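Local coordinates for GDSL-like Lipase/Acylhydrolase family protein (Neisseria meningitidis, PDB 4K7J) that probably removes O-acetyl groups from peptidoglycan, acting as an SGNH-family esterase with a catalytic triad, at residues W88-M99 / V211-A219; G106-R114 / L122-G130. All blocks are in the same frame, centred on the assembly; numbering follows the deposited sequence.

Contact 1: W88-M99 / V211-A219; sequences WVYPANVKGQRM and VSAMGINGA. With ACT (acetate ion), chain C.
The amide nitrogen NE2 of Gln-97 is held by two acceptors. Gln-97 NE2 donates across to Gly-215 O at 2.8 Å, lying above the plane of that carbonyl. NE2 of Gln-97 also donates to Tyr-90 OH at 2.9 Å, in the plane of its own amide. The oxygen of the same amide is used too: Asn-217 N donates to Gln-97 OE1 along a nearly straight line (171°). The glutamine is extended beyond CG (chi2 -168°), which carries its amide to the backbone of 215-217, and the three bonds fix its rotation. Asn-217 comes the other way, its ND2 donating to Gly-96 O at 2.9 Å. The two amide planes stand 47° apart. Gly-96 belongs to a type II turn, and Asn-217 to another that follows edge strand 208-215 of the alpha/beta sheet. In this second turn Gly-218 N donates to OXT of the bound acetate at 2.8 Å. Ser-62 N, Asn-250 ND2 and His-351 NE2 also bind the acetate, consistent with the oxyanion hole and active site of SGNH esterases. Gln-97 and Asn-217 would then be second-shell residues. At the far end Trp-88 N donates to Ser-212 OG at 2.8 Å, while the indole extends from the contact and its NE1 donates to Thr-238 O. One water joins Trp-88 O to Ala-213 N. Another joins Tyr-90 OH to Gly-215 N. Met-99 CE lies 3.6 Å above one face of the Tyr-90 ring, toward its rim.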
loop_
_atom_site.group_PDB
_atom_site.type_symbol
_atom_site.label_atom_id
_atom_site.label_comp_id
_atom_site.label_asym_id
_atom_site.label_seq_id
_atom_site.Cartn_x
_atom_site.Cartn_y
_atom_site.Cartn_z
ATOM N N TRP A 88 -2.750 -8.186 -2.323
ATOM C CA TRP A 88 -2.797 -7.477 -3.599
ATOM C C TRP A 88 -1.386 -7.160 -4.075
ATOM O O TRP A 88 -0.667 -6.408 -3.408
ATOM C CB TRP A 88 -3.567 -6.159 -3.458
ATOM C CG TRP A 88 -5.054 -6.304 -3.185
ATOM C CD1 TRP A 88 -5.687 -6.182 -1.980
ATOM C CD2 TRP A 88 -6.082 -6.579 -4.153
ATOM N NE1 TRP A 88 -7.049 -6.363 -2.136
ATOM C CE2 TRP A 88 -7.315 -6.616 -3.459
ATOM C CE3 TRP A 88 -6.075 -6.811 -5.535
ATOM C CZ2 TRP A 88 -8.535 -6.868 -4.102
ATOM C CZ3 TRP A 88 -7.287 -7.061 -6.181
ATOM C CH2 TRP A 88 -8.501 -7.090 -5.461
ATOM N N VAL A 89 -0.995 -7.709 -5.229
ATOM C CA VAL A 89 0.338 -7.469 -5.791
ATOM C C VAL A 89 0.315 -6.957 -7.247
ATOM O O VAL A 89 -0.721 -6.979 -7.902
ATOM C CB VAL A 89 1.193 -8.739 -5.709
ATOM C CG1 VAL A 89 1.125 -9.317 -4.295
ATOM C CG2 VAL A 89 0.713 -9.770 -6.720
ATOM N N TYR A 90 1.460 -6.493 -7.742
ATOM C CA TYR A 90 1.554 -5.972 -9.106
ATOM C C TYR A 90 1.157 -7.049 -10.100
ATOM O O TYR A 90 1.389 -8.225 -9.860
ATOM C CB TYR A 90 2.984 -5.551 -9.442
ATOM C CG TYR A 90 3.574 -4.425 -8.613
ATOM C CD1 TYR A 90 2.771 -3.583 -7.853
ATOM C CD2 TYR A 90 4.949 -4.196 -8.611
ATOM C CE1 TYR A 90 3.320 -2.551 -7.102
ATOM C CE2 TYR A 90 5.513 -3.161 -7.864
ATOM C CZ TYR A 90 4.695 -2.347 -7.114
ATOM O OH TYR A 90 5.245 -1.336 -6.369
ATOM N N PRO A 91 0.582 -6.647 -11.235
ATOM C CA PRO A 91 0.308 -7.635 -12.282
ATOM C C PRO A 91 1.554 -7.959 -13.118
ATOM O O PRO A 91 1.504 -8.882 -13.925
ATOM C CB PRO A 91 -0.743 -6.932 -13.140
ATOM C CG PRO A 91 -0.411 -5.483 -13.008
ATOM C CD PRO A 91 0.089 -5.307 -11.592
ATOM N N ALA A 92 2.648 -7.222 -12.917
ATOM C CA ALA A 92 3.876 -7.392 -13.702
ATOM C C ALA A 92 5.009 -6.641 -13.022
ATOM O O ALA A 92 4.750 -5.836 -12.135
ATOM C CB ALA A 92 3.683 -6.860 -15.128
ATOM N N ASN A 93 6.254 -6.898 -13.428
ATOM C CA ASN A 93 7.376 -6.088 -12.960
ATOM C C ASN A 93 7.082 -4.627 -13.244
ATOM O O ASN A 93 6.577 -4.292 -14.309
ATOM C CB ASN A 93 8.700 -6.481 -13.635
ATOM C CG ASN A 93 9.155 -7.873 -13.255
ATOM O OD1 ASN A 93 9.050 -8.274 -12.087
ATOM N ND2 ASN A 93 9.647 -8.633 -14.242
ATOM N N VAL A 94 7.386 -3.779 -12.271
ATOM C CA VAL A 94 7.267 -2.337 -12.411
ATOM C C VAL A 94 8.646 -1.735 -12.188
ATOM O O VAL A 94 9.238 -1.899 -11.114
ATOM C CB VAL A 94 6.308 -1.743 -11.361
ATOM C CG1 VAL A 94 6.335 -0.198 -11.411
ATOM C CG2 VAL A 94 4.903 -2.285 -11.534
ATOM N N LYS A 95 9.144 -1.036 -13.204
ATOM C CA LYS A 95 10.483 -0.453 -13.175
ATOM C C LYS A 95 10.686 0.444 -11.964
ATOM O O LYS A 95 9.892 1.346 -11.716
ATOM C CB LYS A 95 10.739 0.352 -14.450
ATOM C CG LYS A 95 12.035 1.134 -14.422
ATOM C CD LYS A 95 12.474 1.510 -15.823
ATOM C CE LYS A 95 13.805 2.234 -15.798
ATOM N NZ LYS A 95 13.668 3.520 -15.060
ATOM N N GLY A 96 11.740 0.177 -11.202
ATOM C CA GLY A 96 12.087 1.017 -10.070
ATOM C C GLY A 96 11.320 0.693 -8.809
ATOM O O GLY A 96 11.493 1.355 -7.780
ATOM N N GLN A 97 10.457 -0.319 -8.875
ATOM C CA GLN A 97 9.624 -0.666 -7.728
ATOM C C GLN A 97 9.716 -2.171 -7.492
ATOM O O GLN A 97 10.293 -2.893 -8.298
ATOM C CB GLN A 97 8.175 -0.175 -7.934
ATOM C CG GLN A 97 8.122 1.327 -8.265
ATOM C CD GLN A 97 6.725 1.969 -8.215
ATOM O OE1 GLN A 97 6.561 3.117 -8.621
ATOM N NE2 GLN A 97 5.731 1.242 -7.697
ATOM N N ARG A 98 9.161 -2.653 -6.391
ATOM C CA ARG A 98 9.465 -4.013 -5.974
ATOM C C ARG A 98 8.331 -4.703 -5.201
ATOM O O ARG A 98 7.684 -4.099 -4.340
ATOM C CB ARG A 98 10.762 -3.994 -5.149
ATOM C CG ARG A 98 11.058 -5.258 -4.362
ATOM C CD ARG A 98 12.382 -5.109 -3.598
ATOM N NE ARG A 98 12.693 -6.303 -2.816
ATOM C CZ ARG A 98 12.361 -6.479 -1.540
ATOM N NH1 ARG A 98 11.703 -5.529 -0.870
ATOM N NH2 ARG A 98 12.683 -7.613 -0.929
ATOM N N MET A 99 8.073 -5.965 -5.536
ATOM C CA MET A 99 7.229 -6.810 -4.705
ATOM C C MET A 99 8.135 -7.843 -4.052
ATOM O O MET A 99 8.820 -8.589 -4.752
ATOM C CB MET A 99 6.186 -7.550 -5.544
ATOM C CG MET A 99 5.071 -6.702 -6.118
ATOM S SD MET A 99 3.756 -6.398 -4.940
ATOM C CE MET A 99 4.260 -4.784 -4.321
ATOM N N VAL A 211 -0.803 -7.968 3.997
ATOM C CA VAL A 211 -0.320 -6.598 3.880
ATOM C C VAL A 211 -0.021 -6.306 2.412
ATOM O O VAL A 211 0.857 -6.919 1.809
ATOM C CB VAL A 211 0.931 -6.354 4.736
ATOM C CG1 VAL A 211 1.455 -4.942 4.493
ATOM C CG2 VAL A 211 0.617 -6.570 6.230
ATOM N N SER A 212 -0.792 -5.396 1.834
ATOM C CA SER A 212 -0.669 -5.062 0.420
ATOM C C SER A 212 0.008 -3.705 0.281
ATOM O O SER A 212 -0.318 -2.775 1.016
ATOM C CB SER A 212 -2.059 -5.016 -0.230
ATOM O OG SER A 212 -2.679 -6.298 -0.249
ATOM N N ALA A 213 0.946 -3.589 -0.659
ATOM C CA ALA A 213 1.680 -2.338 -0.855
ATOM C C ALA A 213 1.301 -1.686 -2.169
ATOM O O ALA A 213 1.536 -2.261 -3.226
ATOM C CB ALA A 213 3.192 -2.607 -0.819
ATOM N N MET A 214 0.704 -0.499 -2.106
ATOM C CA MET A 214 0.366 0.258 -3.304
ATOM C C MET A 214 1.170 1.541 -3.320
ATOM O O MET A 214 0.641 2.613 -3.009
ATOM C CB MET A 214 -1.125 0.623 -3.345
ATOM C CG MET A 214 -2.057 -0.530 -3.556
ATOM S SD MET A 214 -3.715 0.013 -4.007
ATOM C CE MET A 214 -4.366 -1.581 -4.486
ATOM N N GLY A 215 2.443 1.425 -3.675
ATOM C CA GLY A 215 3.329 2.569 -3.741
ATOM C C GLY A 215 3.639 3.023 -5.150
ATOM O O GLY A 215 3.630 2.231 -6.093
ATOM N N ILE A 216 3.920 4.319 -5.282
ATOM C CA ILE A 216 4.345 4.908 -6.541
ATOM C C ILE A 216 5.513 5.844 -6.261
ATOM O O ILE A 216 5.352 6.808 -5.518
ATOM C CB ILE A 216 3.231 5.765 -7.168
ATOM C CG1 ILE A 216 2.028 4.914 -7.595
ATOM C CG2 ILE A 216 3.788 6.527 -8.370
ATOM C CD1 ILE A 216 2.245 4.197 -8.934
ATOM N N ASN A 217 6.678 5.560 -6.838
ATOM C CA ASN A 217 7.859 6.401 -6.636
ATOM C C ASN A 217 7.550 7.872 -6.893
ATOM O O ASN A 217 7.017 8.220 -7.950
ATOM C CB ASN A 217 9.007 5.952 -7.541
ATOM C CG ASN A 217 9.643 4.644 -7.089
ATOM O OD1 ASN A 217 9.426 4.189 -5.976
ATOM N ND2 ASN A 217 10.456 4.056 -7.949
ATOM N N GLY A 218 7.854 8.731 -5.920
ATOM C CA GLY A 218 7.645 10.165 -6.088
ATOM C C GLY A 218 6.244 10.708 -5.809
ATOM O O GLY A 218 6.031 11.921 -5.837
ATOM N N ALA A 219 5.289 9.826 -5.520
ATOM C CA ALA A 219 3.883 10.236 -5.448
ATOM C C ALA A 219 3.514 11.070 -4.219
ATOM O O ALA A 219 4.160 10.996 -3.171
ATOM C CB ALA A 219 2.967 9.022 -5.538
HETATM C C ACT C . 10.053 9.175 -2.848
HETATM O O ACT C . 11.022 9.241 -3.660
HETATM O OXT ACT C . 8.924 8.866 -3.310
HETATM C CH3 ACT C . 10.231 9.427 -1.383
HETATM O O HOH W 1 1.657 -6.022 -1.950
HETATM O O HOH W 2 3.894 -1.082 -4.164
#

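Contact 2: G106-R114 / L122-G130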
loop_
_atom_site.group_PDB
_atom_site.type_symbol
_atom_site.label_atom_id
_atom_site.label_comp_id
_atom_site.label_asym_id
_atom_site.label_seq_id
_atom_site.Cartn_x
_atom_site.Cartn_y
_atom_site.Cartn_z
ATOM N N GLY A 106 6.691 -13.024 -17.413
ATOM C CA GLY A 106 5.706 -12.942 -18.471
ATOM C C GLY A 106 5.996 -11.818 -19.432
ATOM O O GLY A 106 7.023 -11.152 -19.325
ATOM N N ASN A 107 5.082 -11.586 -20.363
ATOM C CA ASN A 107 5.307 -10.581 -21.400
ATOM C C ASN A 107 4.403 -9.358 -21.277
ATOM O O ASN A 107 4.377 -8.509 -22.163
ATOM C CB ASN A 107 5.168 -11.204 -22.789
ATOM C CG ASN A 107 3.807 -11.858 -23.013
ATOM O OD1 ASN A 107 2.828 -11.539 -22.340
ATOM N ND2 ASN A 107 3.740 -12.768 -23.987
ATOM N N TRP A 108 3.657 -9.270 -20.180
ATOM C CA TRP A 108 2.840 -8.079 -19.921
ATOM C C TRP A 108 3.717 -6.825 -19.762
ATOM O O TRP A 108 4.864 -6.912 -19.306
ATOM C CB TRP A 108 1.967 -8.284 -18.676
ATOM C CG TRP A 108 0.961 -9.405 -18.799
ATOM C CD1 TRP A 108 0.784 -10.244 -19.867
ATOM C CD2 TRP A 108 0.009 -9.809 -17.810
ATOM N NE1 TRP A 108 -0.227 -11.138 -19.599
ATOM C CE2 TRP A 108 -0.712 -10.895 -18.339
ATOM C CE3 TRP A 108 -0.306 -9.350 -16.526
ATOM C CZ2 TRP A 108 -1.736 -11.528 -17.631
ATOM C CZ3 TRP A 108 -1.309 -9.982 -15.823
ATOM C CH2 TRP A 108 -2.017 -11.060 -16.376
ATOM N N GLN A 109 3.187 -5.664 -20.138
ATOM C CA GLN A 109 3.939 -4.416 -19.977
ATOM C C GLN A 109 3.270 -3.451 -19.003
ATOM O O GLN A 109 2.164 -2.991 -19.262
ATOM C CB GLN A 109 4.137 -3.721 -21.326
ATOM C CG GLN A 109 4.938 -2.421 -21.189
ATOM C CD GLN A 109 6.337 -2.653 -20.610
ATOM O OE1 GLN A 109 7.047 -3.586 -21.017
ATOM N NE2 GLN A 109 6.734 -1.807 -19.647
ATOM N N SER A 110 3.947 -3.131 -17.899
ATOM C CA SER A 110 3.372 -2.227 -16.897
ATOM C C SER A 110 3.434 -0.753 -17.305
ATOM O O SER A 110 4.237 -0.354 -18.148
ATOM C CB SER A 110 4.049 -2.405 -15.538
ATOM O OG SER A 110 5.423 -2.045 -15.626
ATOM N N LEU A 111 2.563 0.036 -16.690
ATOM C CA LEU A 111 2.494 1.476 -16.889
ATOM C C LEU A 111 2.029 2.052 -15.559
ATOM O O LEU A 111 1.111 1.502 -14.939
ATOM C CB LEU A 111 1.481 1.808 -17.988
ATOM C CG LEU A 111 1.180 3.294 -18.155
ATOM C CD1 LEU A 111 2.385 3.967 -18.772
ATOM C CD2 LEU A 111 -0.087 3.535 -18.977
ATOM N N THR A 112 2.667 3.123 -15.083
ATOM C CA THR A 112 2.245 3.723 -13.814
ATOM C C THR A 112 1.946 5.222 -13.930
ATOM O O THR A 112 2.320 5.869 -14.907
ATOM C CB THR A 112 3.279 3.533 -12.681
ATOM O OG1 THR A 112 4.241 4.605 -12.710
ATOM C CG2 THR A 112 3.960 2.178 -12.760
ATOM N N SER A 113 1.315 5.776 -12.903
ATOM C CA SER A 113 0.891 7.177 -12.934
ATOM C C SER A 113 2.022 8.127 -12.546
ATOM O O SER A 113 1.842 9.338 -12.566
ATOM C CB SER A 113 -0.339 7.408 -12.035
ATOM O OG SER A 113 -0.121 6.921 -10.715
ATOM N N ARG A 114 3.181 7.576 -12.199
ATOM C CA ARG A 114 4.331 8.395 -11.868
ATOM C C ARG A 114 4.631 9.454 -12.941
ATOM O O ARG A 114 4.726 10.637 -12.633
ATOM C CB ARG A 114 5.560 7.517 -11.608
ATOM C CG ARG A 114 6.850 8.302 -11.403
ATOM C CD ARG A 114 8.000 7.373 -11.016
ATOM N NE ARG A 114 9.213 8.120 -10.696
ATOM C CZ ARG A 114 10.189 8.373 -11.565
ATOM N NH1 ARG A 114 10.099 7.937 -12.814
ATOM N NH2 ARG A 114 11.254 9.069 -11.181
ATOM N N LEU A 122 -7.402 2.052 -8.795
ATOM C CA LEU A 122 -6.758 2.418 -7.535
ATOM C C LEU A 122 -5.340 1.863 -7.454
ATOM O O LEU A 122 -5.130 0.691 -7.749
ATOM C CB LEU A 122 -7.569 1.900 -6.341
ATOM C CG LEU A 122 -6.943 2.331 -5.014
ATOM C CD1 LEU A 122 -7.412 3.713 -4.658
ATOM C CD2 LEU A 122 -7.245 1.328 -3.905
ATOM N N GLY A 123 -4.367 2.715 -7.104
ATOM C CA GLY A 123 -2.980 2.286 -6.957
ATOM C C GLY A 123 -2.056 2.854 -8.028
ATOM O O GLY A 123 -0.824 2.895 -7.864
ATOM N N GLY A 124 -2.655 3.262 -9.145
ATOM C CA GLY A 124 -1.934 3.909 -10.223
ATOM C C GLY A 124 -1.060 3.002 -11.080
ATOM O O GLY A 124 -0.158 3.481 -11.766
ATOM N N ILE A 125 -1.333 1.700 -11.064
ATOM C CA ILE A 125 -0.560 0.756 -11.866
ATOM C C ILE A 125 -1.481 -0.105 -12.719
ATOM O O ILE A 125 -2.491 -0.622 -12.234
ATOM C CB ILE A 125 0.311 -0.153 -10.967
ATOM C CG1 ILE A 125 1.280 0.701 -10.147
ATOM C CG2 ILE A 125 1.066 -1.213 -11.794
ATOM C CD1 ILE A 125 2.149 -0.079 -9.219
ATOM N N LEU A 126 -1.149 -0.241 -13.995
ATOM C CA LEU A 126 -1.815 -1.238 -14.823
ATOM C C LEU A 126 -0.784 -1.935 -15.696
ATOM O O LEU A 126 0.343 -1.448 -15.842
ATOM C CB LEU A 126 -2.937 -0.610 -15.668
ATOM C CG LEU A 126 -2.602 0.465 -16.712
ATOM C CD1 LEU A 126 -2.119 -0.136 -18.033
ATOM C CD2 LEU A 126 -3.794 1.392 -16.968
ATOM N N ALA A 127 -1.154 -3.077 -16.267
ATOM C CA ALA A 127 -0.273 -3.732 -17.239
ATOM C C ALA A 127 -1.041 -4.065 -18.519
ATOM O O ALA A 127 -2.157 -4.570 -18.451
ATOM C CB ALA A 127 0.346 -4.965 -16.647
ATOM N N HIS A 128 -0.463 -3.758 -19.678
ATOM C CA HIS A 128 -1.071 -4.143 -20.952
ATOM C C HIS A 128 -0.644 -5.583 -21.240
ATOM O O HIS A 128 0.553 -5.861 -21.305
ATOM C CB HIS A 128 -0.568 -3.247 -22.097
ATOM C CG HIS A 128 -0.804 -1.785 -21.884
ATOM N ND1 HIS A 128 -2.067 -1.250 -21.717
ATOM C CD2 HIS A 128 0.058 -0.737 -21.848
ATOM C CE1 HIS A 128 -1.969 0.060 -21.573
ATOM N NE2 HIS A 128 -0.694 0.398 -21.653
ATOM N N THR A 129 -1.596 -6.492 -21.412
ATOM C CA THR A 129 -1.258 -7.904 -21.582
ATOM C C THR A 129 -0.893 -8.222 -23.038
ATOM O O THR A 129 -0.054 -9.083 -23.300
ATOM C CB THR A 129 -2.419 -8.863 -21.173
ATOM O OG1 THR A 129 -3.514 -8.734 -22.100
ATOM C CG2 THR A 129 -2.899 -8.593 -19.753
ATOM N N GLY A 130 -1.542 -7.540 -23.974
ATOM C CA GLY A 130 -1.359 -7.816 -25.385
ATOM C C GLY A 130 -2.139 -9.072 -25.748
ATOM O O GLY A 130 -2.652 -9.765 -24.872
HETATM O O HOH W 3 2.006 -6.618 -23.484
#
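Gly-124 O accepts from Ser-113 N at 3.0 Å and starts the pairing of a beta hairpin, whose strands 109-112 and 125-128 lie at one side of a five-stranded antiparallel sheet. Ser-113 OG packs 3.5 Å from Gly-124 CA and is bonded to Trp-227. Ile-125 faces Thr-112 in a non-hydrogen-bonded pair. Their side chains run side by side, with Ile-125 CG1 against Thr-112 CG2. Leu-126 and Leu-111 exchange two backbone bonds, and Leu-126 CD1 touches Leu-111 CB at 4.1 Å. Ala-127 is close to Ser-110, its CA only 4.0 Å from CA of the serine, and its methyl meets Trp-108 CB. His-128 makes the second two-bond pair, with Gln-109. Leu-126 CD1 lies over one face of the His-128 imidazole, 3.5 Å above the plane and toward the rim, and ND1 is bonded to Asp-196 on neighbouring strand 195-203. A water also donates to His-128 O. Thr-129 closes the contact beside Trp-108. With OG1 between the backbone N and the carbonyl carbon (chi1 68°) and bonded to Trp-195 N, CG2 is left anti to the carbonyl carbon and reaches the indole. Thr-129 CG2 makes a CH-pi contact over the indole of Trp-108, 3.6 Å from the centroid of its five-membered ring and 16° off the normal.

Overall arrangement
The two centres lie about 10 Å apart. Along the chain contact 2 falls between the two segments of contact 1: 88-99 comes first, then the hairpin, and 211-219 last. The intervening chain is rich in strands and contains no helix. Contact 1 joins the loop before strand 102-106 to the edge of the alpha/beta sheet. Contact 2 belongs to a separate antiparallel sheet. The two touch directly. Ser-110 OG probably bonds Asn-93 O at 2.8 Å, Tyr-90 packs on Ile-125, and Arg-114 packs against Asn-217. The beta-rich insert is thus tied to the esterase fold next to the acetate site.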